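CGAS/DncV-like nucleotidyltransferase in E. coli homolog (Elizabethkingia meningoseptica ATCC 13253 = NBRC 12535, PDB 6E0O) synthesises cyclic nucleotide second messengers from nucleoside triphosphates as part of a CBASS system that defends the bacterium against phage. Local coordinates at residues 49-54 with 173-178; 179-182 with 188-191; 216-221 with 264-269. All blocks are in the same frame, centred on the assembly; numbering follows the deposited sequence.

Overall arrangement
From the N terminus, contact 1 comes first: helix 48-52, at the edge of the catalytic sheet, meets helix 171-184, closing a loop of 118 residues that holds most of the strands. Contact 2 follows directly, where the later part of helix 171-184 turns through residues 185-187 into helix 188-205. Contact 3 then joins helix 216-224 to the 264-269 loop across 42 residues. The three lie in series; none nests in or crosses another. They are nevertheless tied in space, because K190 of contact 2 reaches N52 of contact 1, while E220 of contact 3 bonds to both H174 and Y189. Contact 1 joins the sheet side to the helical half; contacts 2 and 3 lie within that half.

Contact 1: residues 49-54 with 173-178; sequences SYRNNT and QHYSNG
The backbone oxygen of Y175 accepts a 2.9 Å hydrogen bond from a water, which turns its other hydrogen weakly to N52 OD1, 3.4 Å from the water oxygen. T179 OG1 bonds to the same Y175 oxygen, so this helix carbonyl serves the solvent bridge as well as its own helix. No direct hydrogen bond joins the two segments; the rest is contact of flat polar groups with rings. The R51 guanidinium lies over one face of the Y175 ring, the planes 29° apart, and makes an off-centre cation-pi interaction with CZ 4.5 Å from the ring centroid. NE is the atom above the ring, displaced toward its rim at 3.7 Å from CD1, and NH2 is equally close to CD2. The R51 chain leaves with CG anti to the backbone N and then bends at chi2 (72°), which swings the guanidinium across the tyrosine. E172 fixes its far end through a salt bridge from NH2, and NH1 bonds to L46 O. N52 meets H174, the side chains crossing at about a right angle with amide and ring planes 44° apart. There N52 ND2 approaches H174 CD2 to 3.4 Å, while OD1 lies in plane at the edge of the H174 ring and of the Y175 ring alike. The imidazole NE2 is taken by E220, a bond that restricts the ring's rotation. Past N52 the chain turns through N53, with positive phi, and T54 N closes back on S49 O at 2.9 Å. S49 N bonds to the bound pppA[3'-5']pA, and S49 to N52 probably belong to the GTP-binding site. The segment is thus the short helix that begins with the Gly-Ser motif of cGAS/DncV-like nucleotidyltransferases, here braced against the helix that leads out of the catalytic sheet.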
ATOM      1  N   SER A  49      -0.699   1.871  -3.745  1.00 12.97           N
ATOM      2  CA  SER A  49      -2.019   2.461  -3.925  1.00 14.19           C
ATOM      3  C   SER A  49      -2.486   2.447  -5.374  1.00 13.69           C
ATOM      4  O   SER A  49      -3.692   2.351  -5.623  1.00 13.79           O
ATOM      5  CB  SER A  49      -2.016   3.893  -3.397  1.00 16.94           C
ATOM      6  OG  SER A  49      -1.104   4.683  -4.144  1.00 20.16           O
ATOM      7  N   TYR A  50      -1.581   2.569  -6.345  1.00 12.51           N
ATOM      8  CA  TYR A  50      -2.017   2.463  -7.732  1.00 13.84           C
ATOM      9  C   TYR A  50      -2.416   1.031  -8.067  1.00 14.45           C
ATOM     10  O   TYR A  50      -3.360   0.813  -8.830  1.00 19.03           O
ATOM     11  CB  TYR A  50      -0.939   2.967  -8.683  1.00 13.11           C
ATOM     12  CG  TYR A  50      -0.893   4.472  -8.833  1.00 13.09           C
ATOM     13  CD1 TYR A  50      -0.105   5.247  -8.000  1.00 13.16           C
ATOM     14  CD2 TYR A  50      -1.623   5.111  -9.820  1.00 13.71           C
ATOM     15  CE1 TYR A  50      -0.040   6.622  -8.148  1.00 13.47           C
ATOM     16  CE2 TYR A  50      -1.560   6.481  -9.984  1.00 15.33           C
ATOM     17  CZ  TYR A  50      -0.780   7.233  -9.140  1.00 13.34           C
ATOM     18  OH  TYR A  50      -0.731   8.595  -9.311  1.00 14.60           O
ATOM     19  N   ARG A  51      -1.705   0.047  -7.511  1.00 13.19           N
ATOM     20  CA  ARG A  51      -2.055  -1.348  -7.754  1.00 12.64           C
ATOM     21  C   ARG A  51      -3.395  -1.698  -7.112  1.00 12.40           C
ATOM     22  O   ARG A  51      -4.243  -2.357  -7.726  1.00 14.13           O
ATOM     23  CB  ARG A  51      -0.962  -2.263  -7.200  1.00 13.67           C
ATOM     24  CG  ARG A  51      -1.253  -3.746  -7.374  1.00 13.40           C
ATOM     25  CD  ARG A  51      -1.128  -4.179  -8.811  1.00 14.14           C
ATOM     26  NE  ARG A  51      -1.557  -5.561  -9.017  1.00 14.84           N
ATOM     27  CZ  ARG A  51      -0.796  -6.631  -8.805  1.00 13.17           C
ATOM     28  NH1 ARG A  51       0.448  -6.504  -8.358  1.00 14.03           N
ATOM     29  NH2 ARG A  51      -1.285  -7.840  -9.021  1.00 13.51           N
ATOM     30  N   ASN A  52      -3.593  -1.280  -5.873  1.00 12.84           N
ATOM     31  CA  ASN A  52      -4.780  -1.641  -5.114  1.00 13.78           C
ATOM     32  C   ASN A  52      -5.917  -0.646  -5.285  1.00 12.85           C
ATOM     33  O   ASN A  52      -7.001  -0.863  -4.728  1.00 14.66           O
ATOM     34  CB  ASN A  52      -4.408  -1.779  -3.641  1.00 14.55           C
ATOM     35  CG  ASN A  52      -3.265  -2.747  -3.432  1.00 17.93           C
ATOM     36  OD1 ASN A  52      -3.264  -3.838  -3.988  1.00 21.62           O
ATOM     37  ND2 ASN A  52      -2.286  -2.349  -2.631  1.00 19.61           N
ATOM     38  N   ASN A  53      -5.692   0.420  -6.048  1.00 13.32           N
ATOM     39  CA  ASN A  53      -6.693   1.442  -6.340  1.00 12.56           C
ATOM     40  C   ASN A  53      -7.201   2.140  -5.078  1.00 12.77           C
ATOM     41  O   ASN A  53      -8.403   2.317  -4.884  1.00 13.40           O
ATOM     42  CB  ASN A  53      -7.851   0.895  -7.170  1.00 13.70           C
ATOM     43  CG  ASN A  53      -8.583   1.987  -7.918  1.00 15.28           C
ATOM     44  OD1 ASN A  53      -7.991   3.006  -8.293  1.00 18.20           O
ATOM     45  ND2 ASN A  53      -9.873   1.790  -8.141  1.00 16.04           N
ATOM     46  N   THR A  54      -6.269   2.581  -4.239  1.00 13.19           N
ATOM     47  CA  THR A  54      -6.606   3.256  -2.992  1.00 13.07           C
ATOM     48  C   THR A  54      -6.026   4.668  -2.902  1.00 13.80           C
ATOM     49  O   THR A  54      -5.880   5.191  -1.800  1.00 15.22           O
ATOM     50  CB  THR A  54      -6.139   2.411  -1.809  1.00 16.38           C
ATOM     51  OG1 THR A  54      -4.728   2.203  -1.926  1.00 20.50           O
ATOM     52  CG2 THR A  54      -6.856   1.072  -1.775  1.00 19.71           C
ATOM     53  N   GLN A 173      -0.876 -11.460  -3.343  1.00 10.95           N
ATOM     54  CA  GLN A 173      -1.921 -11.949  -2.456  1.00 12.10           C
ATOM     55  C   GLN A 173      -2.673 -10.796  -1.796  1.00 11.33           C
ATOM     56  O   GLN A 173      -3.891 -10.871  -1.595  1.00 12.16           O
ATOM     57  CB  GLN A 173      -1.287 -12.867  -1.415  1.00 11.98           C
ATOM     58  CG  GLN A 173      -0.612 -14.119  -2.001  1.00 12.27           C
ATOM     59  CD  GLN A 173       0.877 -13.977  -2.355  1.00 12.84           C
ATOM     60  OE1 GLN A 173       1.376 -12.890  -2.640  1.00 12.40           O
ATOM     61  NE2 GLN A 173       1.582 -15.099  -2.343  1.00 13.40           N
ATOM     62  N   HIS A 174      -1.959  -9.731  -1.438  1.00 10.81           N
ATOM     63  CA  HIS A 174      -2.597  -8.516  -0.953  1.00 11.02           C
ATOM     64  C   HIS A 174      -3.576  -7.970  -1.985  1.00 11.00           C
ATOM     65  O   HIS A 174      -4.736  -7.662  -1.669  1.00 11.44           O
ATOM     66  CB  HIS A 174      -1.501  -7.491  -0.670  1.00 11.65           C
ATOM     67  CG  HIS A 174      -2.001  -6.202  -0.115  1.00 11.18           C
ATOM     68  ND1 HIS A 174      -1.896  -5.884   1.220  1.00 12.39           N
ATOM     69  CD2 HIS A 174      -2.582  -5.139  -0.715  1.00 13.05           C
ATOM     70  CE1 HIS A 174      -2.416  -4.686   1.422  1.00 12.75           C
ATOM     71  NE2 HIS A 174      -2.836  -4.211   0.263  1.00 13.51           N
ATOM     72  N   TYR A 175      -3.116  -7.841  -3.229  1.00 11.11           N
ATOM     73  CA  TYR A 175      -3.967  -7.333  -4.296  1.00 11.28           C
ATOM     74  C   TYR A 175      -5.215  -8.202  -4.443  1.00 10.58           C
ATOM     75  O   TYR A 175      -6.350  -7.705  -4.447  1.00 10.71           O
ATOM     76  CB  TYR A 175      -3.197  -7.269  -5.633  1.00 11.69           C
ATOM     77  CG  TYR A 175      -4.173  -7.046  -6.754  1.00 10.93           C
ATOM     78  CD1 TYR A 175      -4.687  -5.782  -6.998  1.00 11.46           C
ATOM     79  CD2 TYR A 175      -4.649  -8.108  -7.516  1.00 11.15           C
ATOM     80  CE1 TYR A 175      -5.635  -5.569  -7.973  1.00 12.02           C
ATOM     81  CE2 TYR A 175      -5.606  -7.905  -8.497  1.00 11.40           C
ATOM     82  CZ  TYR A 175      -6.090  -6.632  -8.719  1.00 12.44           C
ATOM     83  OH  TYR A 175      -7.040  -6.395  -9.674  1.00 13.53           O
ATOM     84  N   SER A 176      -5.025  -9.514  -4.560  1.00 10.67           N
ATOM     85  CA  SER A 176      -6.149 -10.391  -4.873  0.63 10.40           C
ATOM     86  C   SER A 176      -7.159 -10.441  -3.732  1.00 10.92           C
ATOM     87  O   SER A 176      -8.373 -10.393  -3.972  1.00 11.75           O
ATOM     88  CB  SER A 176      -5.630 -11.789  -5.178  0.63 12.47           C
ATOM     89  OG  SER A 176      -4.810 -11.746  -6.325  0.63 12.67           O
ATOM     90  N   ASN A 177      -6.678 -10.555  -2.499  1.00 10.96           N
ATOM     91  CA  ASN A 177      -7.599 -10.652  -1.373  1.00 11.56           C
ATOM     92  C   ASN A 177      -8.363  -9.351  -1.161  1.00 10.46           C
ATOM     93  O   ASN A 177      -9.550  -9.373  -0.819  1.00 11.29           O
ATOM     94  CB  ASN A 177      -6.860 -11.071  -0.107  1.00 11.26           C
ATOM     95  CG  ASN A 177      -6.455 -12.525  -0.127  1.00 14.44           C
ATOM     96  OD1 ASN A 177      -6.902 -13.295  -0.978  1.00 17.86           O
ATOM     97  ND2 ASN A 177      -5.614 -12.913   0.819  1.00 17.19           N
ATOM     98  N   GLY A 178      -7.709  -8.206  -1.349  1.00 10.57           N
ATOM     99  CA  GLY A 178      -8.413  -6.944  -1.189  1.00 11.01           C
ATOM    100  C   GLY A 178      -9.457  -6.742  -2.269  1.00 11.32           C
ATOM    101  O   GLY A 178     -10.548  -6.226  -2.016  1.00 11.47           O
TER
HETATM  102  O   HOH W   1      -6.490  -4.809  -4.153  1.00 18.05           O

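Contact 2: residues 179-182 with 188-191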
ATOM      1  N   THR A 179      -9.130  -7.138  -3.495  1.00 10.92           N
ATOM      2  CA  THR A 179     -10.086  -7.050  -4.587  1.00 11.02           C
ATOM      3  C   THR A 179     -11.284  -7.945  -4.328  1.00 11.30           C
ATOM      4  O   THR A 179     -12.432  -7.521  -4.507  1.00 11.63           O
ATOM      5  CB  THR A 179      -9.378  -7.408  -5.893  1.00 13.45           C
ATOM      6  OG1 THR A 179      -8.343  -6.444  -6.143  1.00 15.98           O
ATOM      7  CG2 THR A 179     -10.332  -7.423  -7.066  1.00 14.39           C
ATOM      8  N   GLU A 180     -11.038  -9.175  -3.873  1.00 11.76           N
ATOM      9  CA  GLU A 180     -12.139 -10.075  -3.544  1.00 11.99           C
ATOM     10  C   GLU A 180     -13.046  -9.475  -2.470  1.00 12.10           C
ATOM     11  O   GLU A 180     -14.279  -9.509  -2.588  1.00 12.83           O
ATOM     12  CB  GLU A 180     -11.574 -11.425  -3.102  1.00 13.33           C
ATOM     13  CG  GLU A 180     -12.631 -12.469  -2.792  1.00 17.46           C
ATOM     14  CD  GLU A 180     -13.339 -12.997  -4.026  1.00 22.60           C
ATOM     15  OE1 GLU A 180     -12.816 -12.823  -5.144  1.00 24.35           O
ATOM     16  OE2 GLU A 180     -14.429 -13.583  -3.874  1.00 28.74           O
ATOM     17  N   LYS A 181     -12.460  -8.924  -1.407  1.00 11.10           N
ATOM     18  CA  LYS A 181     -13.293  -8.376  -0.344  1.00 11.10           C
ATOM     19  C   LYS A 181     -14.129  -7.209  -0.849  1.00 10.78           C
ATOM     20  O   LYS A 181     -15.322  -7.104  -0.526  1.00 10.83           O
ATOM     21  CB  LYS A 181     -12.469  -7.956   0.866  1.00 11.32           C
ATOM     22  CG  LYS A 181     -13.362  -7.558   2.034  1.00 11.48           C
ATOM     23  CD  LYS A 181     -12.548  -7.082   3.214  1.00 12.14           C
ATOM     24  CE  LYS A 181     -13.409  -6.727   4.420  1.00 12.42           C
ATOM     25  NZ  LYS A 181     -13.918  -7.959   5.086  1.00 13.71           N
ATOM     26  N   THR A 182     -13.538  -6.314  -1.646  1.00 10.49           N
ATOM     27  CA  THR A 182     -14.342  -5.200  -2.141  1.00 10.33           C
ATOM     28  C   THR A 182     -15.460  -5.706  -3.044  1.00 10.49           C
ATOM     29  O   THR A 182     -16.584  -5.196  -3.003  1.00 11.78           O
ATOM     30  CB  THR A 182     -13.463  -4.121  -2.781  1.00 10.98           C
ATOM     31  OG1 THR A 182     -13.976  -2.849  -2.353  1.00 11.91           O
ATOM     32  CG2 THR A 182     -13.426  -4.186  -4.272  1.00 12.21           C
ATOM     33  N   LEU A 188     -17.626  -1.495  -0.896  1.00 11.10           N
ATOM     34  CA  LEU A 188     -17.420  -0.609   0.241  1.00 11.25           C
ATOM     35  C   LEU A 188     -16.098  -0.847   0.962  1.00 10.24           C
ATOM     36  O   LEU A 188     -15.617   0.073   1.616  1.00 11.82           O
ATOM     37  CB  LEU A 188     -18.611  -0.679   1.198  1.00 11.31           C
ATOM     38  CG  LEU A 188     -19.904  -0.112   0.611  1.00 12.04           C
ATOM     39  CD1 LEU A 188     -21.079  -0.496   1.493  1.00 13.24           C
ATOM     40  CD2 LEU A 188     -19.820   1.397   0.455  1.00 15.15           C
ATOM     41  N   TYR A 189     -15.482  -2.029   0.849  1.00 10.61           N
ATOM     42  CA  TYR A 189     -14.200  -2.238   1.526  1.00 10.85           C
ATOM     43  C   TYR A 189     -13.187  -1.156   1.119  1.00 10.48           C
ATOM     44  O   TYR A 189     -12.648  -0.426   1.964  1.00 10.75           O
ATOM     45  CB  TYR A 189     -13.651  -3.657   1.268  1.00 11.54           C
ATOM     46  CG  TYR A 189     -12.179  -3.762   1.605  1.00 10.37           C
ATOM     47  CD1 TYR A 189     -11.723  -3.472   2.884  1.00 11.31           C
ATOM     48  CD2 TYR A 189     -11.245  -4.102   0.637  1.00 11.28           C
ATOM     49  CE1 TYR A 189     -10.385  -3.515   3.186  1.00 10.86           C
ATOM     50  CE2 TYR A 189      -9.892  -4.146   0.939  1.00 12.21           C
ATOM     51  CZ  TYR A 189      -9.471  -3.857   2.212  1.00 11.65           C
ATOM     52  OH  TYR A 189      -8.124  -3.894   2.496  1.00 13.50           O
ATOM     53  N   LYS A 190     -12.916  -1.021  -0.186  1.00  9.81           N
ATOM     54  CA  LYS A 190     -11.903  -0.050  -0.593  1.00 10.03           C
ATOM     55  C   LYS A 190     -12.399   1.379  -0.429  1.00 10.28           C
ATOM     56  O   LYS A 190     -11.602   2.282  -0.176  1.00 11.15           O
ATOM     57  CB  LYS A 190     -11.423  -0.302  -2.023  1.00 12.34           C
ATOM     58  CG  LYS A 190     -10.602  -1.577  -2.139  1.00 13.60           C
ATOM     59  CD  LYS A 190      -9.983  -1.763  -3.501  1.00 15.83           C
ATOM     60  CE  LYS A 190      -9.156  -3.038  -3.538  1.00 18.10           C
ATOM     61  NZ  LYS A 190      -8.570  -3.226  -4.893  1.00 19.72           N
ATOM     62  N   ARG A 191     -13.707   1.603  -0.567  1.00 10.25           N
ATOM     63  CA  ARG A 191     -14.259   2.938  -0.350  1.00 10.32           C
ATOM     64  C   ARG A 191     -14.051   3.391   1.087  1.00 10.53           C
ATOM     65  O   ARG A 191     -13.712   4.553   1.329  1.00 10.73           O
ATOM     66  CB  ARG A 191     -15.727   2.957  -0.773  1.00 10.53           C
ATOM     67  CG  ARG A 191     -15.833   2.907  -2.275  1.00 11.11           C
ATOM     68  CD  ARG A 191     -17.232   2.774  -2.786  1.00 12.29           C
ATOM     69  NE  ARG A 191     -17.187   2.494  -4.218  1.00 13.29           N
ATOM     70  CZ  ARG A 191     -18.254   2.308  -4.973  1.00 14.29           C
ATOM     71  NH1 ARG A 191     -19.458   2.391  -4.429  1.00 16.86           N
ATOM     72  NH2 ARG A 191     -18.111   2.028  -6.256  1.00 15.30           N
TER
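K181 and Y189 cross at about a right angle, the lysine chain passing over one face of the tyrosine ring. The methylene CD does the touching: it stands 3.9 Å from the ring centroid, 22° off the normal, in a CH-pi contact shifted toward the CG and CD1 side. The lysine is straight until its last torsion, and the turn at chi4 (74°) takes NZ away from the ring to N228 OD1 and V226 O, with Y224 as a cation-pi partner. The Y189 hydroxyl bonds to the backbone oxygen of E220.

T182 likewise meets K190 at about a right angle, with OG1 as the contact atom. OG1 accepts the backbone N-H of K190 at 3.0 Å and a nearly straight 168°, and it also rests 3.6 Å from K190 CG. The T182 side chain is rotated off the staggered positions (chi1 -138°), a rotation that goes with the bond to K190 N. The adjacent amide, Y189 N, is met by T185 OG1, so two threonines of the incoming chain serve N-H groups in the first turn of helix 188-205, where no earlier carbonyl of that helix is available. K190 itself is extended beyond CG and runs past T179, carrying NZ to N52 O. The chemistry is therefore divided: the two lysines pack through their methylenes and place their ammonium groups on acceptors beyond the turn, while threonine hydroxyls accept two N-H groups at the helix start, making a compact, buried turn between consecutive helices without a charge pair across it.

Contact 3: residues 216-221 with 264-269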
ATOM      1  N   SER A 216      -0.827   3.603   5.022  1.00 15.75           N
ATOM      2  CA  SER A 216      -1.880   3.108   4.142  0.58 17.03           C
ATOM      3  C   SER A 216      -2.029   1.600   4.266  1.00 14.24           C
ATOM      4  O   SER A 216      -3.145   1.080   4.339  1.00 14.28           O
ATOM      5  CB  SER A 216      -1.585   3.475   2.686  0.58 21.56           C
ATOM      6  OG  SER A 216      -2.488   2.803   1.811  0.58 23.88           O
ATOM      7  N   PHE A 217      -0.905   0.880   4.298  1.00 13.39           N
ATOM      8  CA  PHE A 217      -0.953  -0.568   4.448  1.00 12.38           C
ATOM      9  C   PHE A 217      -1.690  -0.952   5.723  1.00 11.03           C
ATOM     10  O   PHE A 217      -2.518  -1.871   5.728  1.00 11.63           O
ATOM     11  CB  PHE A 217       0.475  -1.122   4.465  1.00 12.54           C
ATOM     12  CG  PHE A 217       0.549  -2.604   4.678  1.00 13.12           C
ATOM     13  CD1 PHE A 217       0.346  -3.476   3.622  1.00 14.07           C
ATOM     14  CD2 PHE A 217       0.822  -3.128   5.929  1.00 14.34           C
ATOM     15  CE1 PHE A 217       0.414  -4.834   3.812  1.00 15.75           C
ATOM     16  CE2 PHE A 217       0.883  -4.495   6.121  1.00 14.03           C
ATOM     17  CZ  PHE A 217       0.680  -5.344   5.060  1.00 14.92           C
ATOM     18  N   PHE A 218      -1.373  -0.278   6.825  1.00 11.38           N
ATOM     19  CA  PHE A 218      -1.996  -0.590   8.104  1.00 10.71           C
ATOM     20  C   PHE A 218      -3.498  -0.359   8.036  1.00 10.42           C
ATOM     21  O   PHE A 218      -4.285  -1.206   8.473  1.00 11.14           O
ATOM     22  CB  PHE A 218      -1.325   0.270   9.170  1.00 11.72           C
ATOM     23  CG  PHE A 218      -1.597  -0.137  10.589  1.00 11.92           C
ATOM     24  CD1 PHE A 218      -1.253  -1.386  11.058  1.00 18.98           C
ATOM     25  CD2 PHE A 218      -2.126   0.775  11.478  1.00 18.80           C
ATOM     26  CE1 PHE A 218      -1.466  -1.729  12.374  1.00 19.49           C
ATOM     27  CE2 PHE A 218      -2.340   0.431  12.789  1.00 18.20           C
ATOM     28  CZ  PHE A 218      -1.985  -0.817  13.238  1.00 13.92           C
ATOM     29  N   ILE A 219      -3.917   0.774   7.466  1.00 10.99           N
ATOM     30  CA  ILE A 219      -5.346   1.051   7.322  1.00 10.82           C
ATOM     31  C   ILE A 219      -6.016  -0.045   6.497  1.00 11.59           C
ATOM     32  O   ILE A 219      -7.081  -0.562   6.859  1.00 11.71           O
ATOM     33  CB  ILE A 219      -5.564   2.448   6.707  1.00 11.78           C
ATOM     34  CG1 ILE A 219      -5.078   3.532   7.671  1.00 12.76           C
ATOM     35  CG2 ILE A 219      -7.033   2.649   6.322  1.00 13.94           C
ATOM     36  CD1 ILE A 219      -5.118   4.939   7.097  1.00 14.05           C
ATOM     37  N   GLU A 220      -5.397  -0.411   5.368  1.00 11.48           N
ATOM     38  CA  GLU A 220      -5.976  -1.441   4.515  1.00 11.06           C
ATOM     39  C   GLU A 220      -6.171  -2.741   5.273  1.00 10.58           C
ATOM     40  O   GLU A 220      -7.215  -3.396   5.137  1.00 11.97           O
ATOM     41  CB  GLU A 220      -5.091  -1.671   3.294  1.00 13.22           C
ATOM     42  CG  GLU A 220      -5.170  -0.533   2.298  1.00 15.28           C
ATOM     43  CD  GLU A 220      -4.281  -0.715   1.099  1.00 21.69           C
ATOM     44  OE1 GLU A 220      -4.318  -1.778   0.447  1.00 22.99           O
ATOM     45  OE2 GLU A 220      -3.539   0.237   0.814  1.00 31.30           O
ATOM     46  N   CYS A 221      -5.183  -3.128   6.087  1.00 10.79           N
ATOM     47  CA  CYS A 221      -5.294  -4.371   6.843  1.00 10.66           C
ATOM     48  C   CYS A 221      -6.361  -4.271   7.926  1.00 10.79           C
ATOM     49  O   CYS A 221      -7.104  -5.230   8.152  1.00 11.77           O
ATOM     50  CB  CYS A 221      -3.945  -4.737   7.462  1.00 11.59           C
ATOM     51  SG  CYS A 221      -2.643  -5.221   6.290  1.00 12.14           S
ATOM     52  N   PHE A 264       0.051 -13.904   7.026  1.00 14.72           N
ATOM     53  CA  PHE A 264       0.768 -13.515   8.228  1.00 15.10           C
ATOM     54  C   PHE A 264      -0.120 -12.605   9.055  1.00 13.78           C
ATOM     55  O   PHE A 264      -1.067 -12.000   8.548  1.00 13.71           O
ATOM     56  CB  PHE A 264       2.102 -12.880   7.858  1.00 17.17           C
ATOM     57  CG  PHE A 264       3.001 -13.833   7.142  1.00 18.59           C
ATOM     58  CD1 PHE A 264       3.734 -14.765   7.852  1.00 20.05           C
ATOM     59  CD2 PHE A 264       3.065 -13.846   5.763  1.00 20.18           C
ATOM     60  CE1 PHE A 264       4.541 -15.670   7.208  1.00 23.49           C
ATOM     61  CE2 PHE A 264       3.874 -14.754   5.107  1.00 22.76           C
ATOM     62  CZ  PHE A 264       4.609 -15.668   5.831  1.00 22.88           C
ATOM     63  N   TRP A 265       0.183 -12.557  10.345  1.00 14.56           N
ATOM     64  CA  TRP A 265      -0.592 -11.768  11.281  1.00 13.72           C
ATOM     65  C   TRP A 265      -0.225 -10.296  11.166  1.00 12.98           C
ATOM     66  O   TRP A 265       0.945  -9.941  11.006  1.00 14.23           O
ATOM     67  CB  TRP A 265      -0.299 -12.211  12.712  1.00 15.27           C
ATOM     68  CG  TRP A 265      -0.719 -13.593  13.076  1.00 19.73           C
ATOM     69  CD1 TRP A 265       0.099 -14.618  13.458  1.00 26.65           C
ATOM     70  CD2 TRP A 265      -2.055 -14.106  13.123  1.00 19.75           C
ATOM     71  NE1 TRP A 265      -0.645 -15.737  13.734  1.00 28.78           N
ATOM     72  CE2 TRP A 265      -1.970 -15.450  13.539  1.00 24.63           C
ATOM     73  CE3 TRP A 265      -3.315 -13.563  12.859  1.00 18.05           C
ATOM     74  CZ2 TRP A 265      -3.096 -16.261  13.685  1.00 26.65           C
ATOM     75  CZ3 TRP A 265      -4.431 -14.370  13.000  1.00 20.64           C
ATOM     76  CH2 TRP A 265      -4.313 -15.701  13.416  1.00 24.32           C
ATOM     77  N   LEU A 266      -1.229  -9.433  11.310  1.00 12.41           N
ATOM     78  CA  LEU A 266      -0.973  -7.997  11.295  1.00 11.69           C
ATOM     79  C   LEU A 266      -0.120  -7.585  12.483  1.00 12.36           C
ATOM     80  O   LEU A 266       0.809  -6.780  12.340  1.00 13.56           O
ATOM     81  CB  LEU A 266      -2.295  -7.241  11.301  1.00 11.65           C
ATOM     82  CG  LEU A 266      -2.182  -5.725  11.205  1.00 12.22           C
ATOM     83  CD1 LEU A 266      -1.441  -5.284   9.965  1.00 12.41           C
ATOM     84  CD2 LEU A 266      -3.579  -5.093  11.252  1.00 12.53           C
ATOM     85  N   PHE A 267      -0.426  -8.108  13.662  1.00 12.28           N
ATOM     86  CA  PHE A 267       0.296  -7.753  14.885  1.00 12.94           C
ATOM     87  C   PHE A 267       1.352  -8.805  15.215  1.00 13.53           C
ATOM     88  O   PHE A 267       1.516  -9.250  16.340  1.00 17.08           O
ATOM     89  CB  PHE A 267      -0.696  -7.498  16.015  1.00 12.78           C
ATOM     90  CG  PHE A 267      -1.677  -6.411  15.668  1.00 12.38           C
ATOM     91  CD1 PHE A 267      -1.242  -5.102  15.511  1.00 13.71           C
ATOM     92  CD2 PHE A 267      -3.013  -6.693  15.434  1.00 13.72           C
ATOM     93  CE1 PHE A 267      -2.124  -4.095  15.159  1.00 14.86           C
ATOM     94  CE2 PHE A 267      -3.896  -5.690  15.073  1.00 14.39           C
ATOM     95  CZ  PHE A 267      -3.446  -4.388  14.936  1.00 14.67           C
ATOM     96  N   SER A 268       2.100  -9.177  14.179  1.00 14.40           N
ATOM     97  CA  SER A 268       3.223 -10.097  14.291  1.00 15.35           C
ATOM     98  C   SER A 268       4.372  -9.462  15.061  1.00 14.09           C
ATOM     99  O   SER A 268       4.529  -8.240  15.095  1.00 15.46           O
ATOM    100  CB  SER A 268       3.711 -10.444  12.887  1.00 19.77           C
ATOM    101  OG  SER A 268       5.040 -10.903  12.888  1.00 24.56           O
ATOM    102  N   ASN A 269       5.191 -10.313  15.680  1.00 17.15           N
ATOM    103  CA  ASN A 269       6.367  -9.795  16.378  1.00 19.69           C
ATOM    104  C   ASN A 269       7.443  -9.288  15.419  1.00 20.22           C
ATOM    105  O   ASN A 269       8.456  -8.755  15.879  1.00 24.33           O
ATOM    106  CB  ASN A 269       6.917 -10.801  17.397  1.00 26.30           C
ATOM    107  CG  ASN A 269       7.163 -12.161  16.809  1.00 26.80           C
ATOM    108  OD1 ASN A 269       7.415 -12.298  15.617  1.00 29.44           O
ATOM    109  ND2 ASN A 269       7.103 -13.188  17.654  1.00 27.07           N
TER
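An apolar, buried contact joins helix 216-224 to the 264-269 loop, which connects helix 236-252 with helix 275-289; no hydrogen bond crosses between the segments. L266 is its centre, a branched tip facing the helix. Its CD1 comes 3.6 Å from C221 CB, and CD2 reaches the same CB at 3.8 Å, so both methyls press on the cysteine methylene from the same side. CD1 lies 3.9 Å from C221 SG as well. With CG anti to the backbone N (chi1 -177°), the leucine reaches out from the loop and meets the F218 chain at about a right angle, CD1 approaching F218 CD1 to 4.1 Å. The second aromatic, F267, crosses F218 at about a right angle: its CE1 atom reaches the edge of the F218 ring, near that ring's plane, at 3.7 Å from F218 CE1. L266 CG also stands over the centre of one face of the F267 ring, 4.1 Å above it, so the leucine is sandwiched between its own neighbour and the helix. On the helix, C221 SG lies over one face of F217, toward the rim and 3.5 Å above the plane. F217 in turn meets the H174 ring with planes near 25° and packs on the bound pppA[3'-5']pA; in one of its two conformers, S216 OG bonds to this ligand and K197. One face of this helix thus belongs to the ligand pocket while another is closed by the loop. The loop is itself pinned by backbone hydrogen bonds between L266 and Y257. Around them, F218 leans on A278 and I219 on F281 of helix 275-289, and I219 also packs on L196 and N200 of helix 188-205, leaving helix 216-224 wedged between those two helices and the loop.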